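Local coordinates for putative flagella-related protein H (Methanocaldococcus jannaschii DSM 2661, PDB 4WIA) that probably binds ATP as an accessory component of the archaellum, the archaeal flagellum, and is a FlaH-family protein with a KaiC-like P-loop ATPase domain, at residues L68-Q73 / L90-V95; G50-Q53 / S57-Y60. All coordinates share one frame; numbering follows the deposited sequence.

How the contacts relate
Contact 2 comes first along the chain and contact 1 follows it. In contact 2 the last turn of helix 40-53, the helix that starts at the P-loop, packs on strand 58-62. In contact 1 helix 67-76 packs on strand 90-94. The two strands are parallel neighbours in one sheet, and the contact centres lie about 13 Å apart. Backbone bonds are probable between Leu91 O and Tyr60 N (2.8 Å) and between Ile93 N and Tyr60 O (2.8 Å). Contact 1 is nearer the presumed nucleotide site: the side chain of Phe70 lies about 8 Å from that of Ser41. Contact 2 is away from it.

Contact 1 of 2, residues L68-Q73 / L90-V95; sequences LEFIKQ and LLYIPV
Phe70 on helix 67-76 lays its ring against the ring of Tyr92 on strand 90-94. The two form an offset stack. Their centroids are 4.1 Å apart and the planes are tilted by 23°. The overlap is partial: Tyr92 CE1 sits over one face of the Phe70 ring, toward its rim, 3.2 Å from Phe70 CG. This is a tight approach. A CH-pi contact extends the stack, with Phe70 CB over a face of the Tyr92 ring, 3.9 Å from its centroid. Phe70 CG is anti to the backbone N (chi1 -176°), and this rotation carries the ring out from the helix to the strand.

Apolar packing comes from Leu90, two residues before Tyr92 on the strand. Its CD2 meets Phe70 CE2 at 3.9 Å, at the ring edge and near the ring plane. Thus Phe70 has one strand residue over its face and another at its rim. An alanine in place of Phe70 would probably leave a gap beside Leu90 CD2 and cost the Tyr92 ring its stacking partner.

No hydrogen bond joins the two segments. The hydroxyl of Tyr92, a buried residue, is instead bonded to Leu65 O, in the link that leads into helix 67-76. This bond probably helps to hold the far end of the ring while Phe70 covers part of a face. Tyr60 on strand 58-62 also meets the Phe70 ring, with planes at about 50°, and Ile81 and Leu85 add to the apolar surroundings.

The arrangement is a helix packed on the outermost parallel strand of the chain's sheet, within the beta-alpha-beta crossover that joins strand 58-62 to strand 90-94 in the P-loop NTPase core.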
# COMPACT_ATOMS: atom_id res chain seq x y z
N LEU A 68 22.83 -4.93 -12.68
CA LEU A 68 23.53 -5.15 -11.44
C LEU A 68 23.79 -3.80 -10.73
O LEU A 68 23.40 -3.61 -9.58
CB LEU A 68 24.81 -5.88 -11.75
CG LEU A 68 25.79 -6.44 -10.76
CD1 LEU A 68 26.94 -5.49 -10.44
CD2 LEU A 68 25.01 -6.82 -9.53
N GLU A 69 24.38 -2.85 -11.47
CA GLU A 69 24.67 -1.53 -10.96
C GLU A 69 23.39 -0.83 -10.51
O GLU A 69 23.37 -0.18 -9.50
CB GLU A 69 25.42 -0.68 -11.99
CG GLU A 69 26.76 -1.23 -12.47
CD GLU A 69 27.33 -0.47 -13.70
OE1 GLU A 69 28.50 -0.05 -13.59
OE2 GLU A 69 26.66 -0.26 -14.77
N PHE A 70 22.32 -1.00 -11.25
CA PHE A 70 21.03 -0.42 -10.89
C PHE A 70 20.50 -1.01 -9.55
O PHE A 70 20.04 -0.27 -8.66
CB PHE A 70 20.02 -0.63 -12.01
CG PHE A 70 18.71 -0.00 -11.76
CD1 PHE A 70 18.56 1.38 -11.88
CD2 PHE A 70 17.60 -0.75 -11.41
CE1 PHE A 70 17.32 2.00 -11.65
CE2 PHE A 70 16.39 -0.12 -11.16
CZ PHE A 70 16.25 1.24 -11.26
N ILE A 71 20.55 -2.32 -9.42
CA ILE A 71 20.11 -2.90 -8.18
C ILE A 71 20.93 -2.35 -6.99
O ILE A 71 20.35 -2.02 -5.95
CB ILE A 71 20.19 -4.41 -8.25
CG1 ILE A 71 19.10 -4.94 -9.17
CG2 ILE A 71 20.04 -5.05 -6.86
CD1 ILE A 71 19.43 -6.31 -9.70
N LYS A 72 22.25 -2.24 -7.15
CA LYS A 72 23.06 -1.70 -6.10
C LYS A 72 22.69 -0.25 -5.81
O LYS A 72 22.66 0.14 -4.66
CB LYS A 72 24.55 -1.75 -6.40
CG LYS A 72 25.00 -3.09 -6.88
CD LYS A 72 26.41 -3.38 -6.48
CE LYS A 72 27.46 -3.11 -7.52
NZ LYS A 72 28.60 -4.01 -7.24
N GLN A 73 22.51 0.54 -6.87
CA GLN A 73 22.23 1.94 -6.72
C GLN A 73 20.88 2.13 -6.01
O GLN A 73 20.79 2.88 -5.04
CB GLN A 73 22.20 2.62 -8.06
CG GLN A 73 21.41 3.91 -8.06
CD GLN A 73 22.13 5.04 -7.36
OE1 GLN A 73 23.23 4.85 -6.86
NE2 GLN A 73 21.54 6.23 -7.35
N LEU A 90 8.66 -4.15 -12.40
CA LEU A 90 9.69 -3.25 -12.94
C LEU A 90 10.42 -3.94 -14.10
O LEU A 90 10.96 -5.03 -13.93
CB LEU A 90 10.70 -2.88 -11.85
CG LEU A 90 11.97 -2.12 -12.26
CD1 LEU A 90 11.59 -0.85 -12.99
CD2 LEU A 90 12.91 -1.80 -11.11
N LEU A 91 10.44 -3.31 -15.29
CA LEU A 91 11.16 -3.79 -16.42
C LEU A 91 12.30 -2.83 -16.61
O LEU A 91 12.11 -1.63 -16.89
CB LEU A 91 10.26 -3.76 -17.66
CG LEU A 91 10.85 -4.00 -19.02
CD1 LEU A 91 11.43 -5.43 -19.10
CD2 LEU A 91 9.82 -3.76 -20.11
N TYR A 92 13.51 -3.35 -16.43
CA TYR A 92 14.71 -2.55 -16.47
C TYR A 92 15.48 -2.84 -17.77
O TYR A 92 15.78 -3.97 -18.06
CB TYR A 92 15.61 -2.86 -15.25
CG TYR A 92 16.80 -1.95 -15.21
CD1 TYR A 92 16.67 -0.65 -14.82
CD2 TYR A 92 18.03 -2.35 -15.71
CE1 TYR A 92 17.75 0.22 -14.83
CE2 TYR A 92 19.14 -1.49 -15.73
CZ TYR A 92 18.97 -0.19 -15.27
OH TYR A 92 20.03 0.68 -15.29
N ILE A 93 15.81 -1.79 -18.53
CA ILE A 93 16.40 -1.94 -19.86
C ILE A 93 17.74 -1.22 -19.94
O ILE A 93 17.80 0.02 -20.14
CB ILE A 93 15.49 -1.31 -20.89
CG1 ILE A 93 14.08 -1.91 -20.78
CG2 ILE A 93 16.08 -1.52 -22.32
CD1 ILE A 93 13.98 -3.37 -21.16
N PRO A 94 18.82 -1.95 -19.76
CA PRO A 94 20.11 -1.32 -19.95
C PRO A 94 20.45 -1.16 -21.45
O PRO A 94 20.44 -2.15 -22.17
CB PRO A 94 21.11 -2.27 -19.25
CG PRO A 94 20.36 -3.54 -19.01
CD PRO A 94 18.90 -3.32 -19.23
N VAL A 95 20.80 0.07 -21.87
CA VAL A 95 21.27 0.29 -23.23
C VAL A 95 22.78 -0.00 -23.34
O VAL A 95 23.63 0.91 -23.27
CB VAL A 95 20.94 1.72 -23.66
CG1 VAL A 95 21.32 1.92 -25.13
CG2 VAL A 95 19.46 2.00 -23.44

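Contact 2 of 2, residues G50-Q53 / S57-Y60; sequences GFLQ and SVTY
Val58 on strand 58-62 packs under the last turn of helix 40-53, against Phe51 and Leu52. This helix follows the Walker A P-loop of the KaiC-type NTPase fold, and a short turn brings the chain from it into the strand. The contact lies at the two ends of that turn.

The interaction is wholly apolar, and no hydrogen bond crosses between the segments. One methyl group, Val58 CG2, serves both helix residues. It meets Phe51 CB at 3.9 Å. For Phe51 it is therefore the base of the side chain that touches. Its CG is anti to the carbonyl carbon (chi1 -72°), and the ring leads away from Val58; the side chain also touches Ile9 and Val123. Leu52 reaches the methyl with its branch point and with CD2, and its side chain crosses that of Val58 at about a right angle.

Polar groups nearby find partners outside the two segments. The amide of Ser57 is bonded to Asp122 OD2, and Leu52 O receives Lys84 NZ. Val58 is bonded through its backbone to Ala89 and Leu91, and its side chain also touches Val123, Ile125 and Leu90. It thus sits between the helix and the two strands that flank its own, 90-94 and 123-127.

Leu52 makes the broader approach: CG stands 3.9 Å from Val58 CG2, and CD2 lies 4.1 Å from Val58 CG2.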
# COMPACT_ATOMS: atom_id res chain seq x y z
N GLY A 50 8.38 5.20 -5.81
CA GLY A 50 7.02 5.63 -5.41
C GLY A 50 5.91 4.97 -6.21
O GLY A 50 5.03 4.36 -5.66
N PHE A 51 5.98 5.08 -7.55
CA PHE A 51 5.01 4.42 -8.41
C PHE A 51 4.92 2.92 -8.09
O PHE A 51 3.83 2.37 -7.92
CB PHE A 51 5.41 4.59 -9.89
CG PHE A 51 5.23 5.98 -10.45
CD1 PHE A 51 4.03 6.61 -10.36
CD2 PHE A 51 6.26 6.62 -11.09
CE1 PHE A 51 3.86 7.86 -10.88
CE2 PHE A 51 6.12 7.88 -11.63
CZ PHE A 51 4.92 8.53 -11.47
N LEU A 52 6.06 2.25 -8.03
CA LEU A 52 6.03 0.82 -7.79
C LEU A 52 5.38 0.45 -6.45
O LEU A 52 4.63 -0.52 -6.35
CB LEU A 52 7.43 0.23 -7.83
CG LEU A 52 8.06 0.18 -9.20
CD1 LEU A 52 9.55 -0.02 -9.05
CD2 LEU A 52 7.45 -0.98 -10.00
N GLN A 53 5.67 1.22 -5.39
CA GLN A 53 5.10 0.92 -4.09
C GLN A 53 3.62 1.19 -4.09
O GLN A 53 2.88 0.62 -3.30
CB GLN A 53 5.77 1.78 -3.00
CG GLN A 53 7.21 1.40 -2.72
CD GLN A 53 7.26 0.01 -2.18
OE1 GLN A 53 6.56 -0.32 -1.24
NE2 GLN A 53 8.05 -0.80 -2.74
N SER A 57 3.22 -0.04 -12.59
CA SER A 57 4.31 -0.73 -13.21
C SER A 57 5.20 0.32 -13.87
O SER A 57 4.72 1.35 -14.24
CB SER A 57 3.81 -1.70 -14.25
OG SER A 57 2.96 -1.06 -15.21
N VAL A 58 6.50 0.04 -13.95
CA VAL A 58 7.44 0.96 -14.48
C VAL A 58 8.39 0.25 -15.46
O VAL A 58 8.85 -0.86 -15.18
CB VAL A 58 8.27 1.57 -13.34
CG1 VAL A 58 9.34 2.49 -13.89
CG2 VAL A 58 7.38 2.35 -12.39
N THR A 59 8.71 0.92 -16.56
CA THR A 59 9.83 0.59 -17.36
C THR A 59 10.91 1.64 -17.15
O THR A 59 10.65 2.85 -17.26
CB THR A 59 9.48 0.60 -18.86
OG1 THR A 59 8.57 -0.46 -19.12
CG2 THR A 59 10.74 0.39 -19.76
N TYR A 60 12.14 1.19 -16.88
CA TYR A 60 13.24 2.12 -16.71
C TYR A 60 14.32 1.80 -17.73
O TYR A 60 14.93 0.75 -17.65
CB TYR A 60 13.76 2.01 -15.27
CG TYR A 60 14.65 3.16 -14.80
CD1 TYR A 60 15.83 3.46 -15.43
CD2 TYR A 60 14.30 3.93 -13.71
CE1 TYR A 60 16.64 4.50 -15.04
CE2 TYR A 60 15.12 4.97 -13.27
CZ TYR A 60 16.27 5.25 -13.91
OH TYR A 60 17.12 6.28 -13.52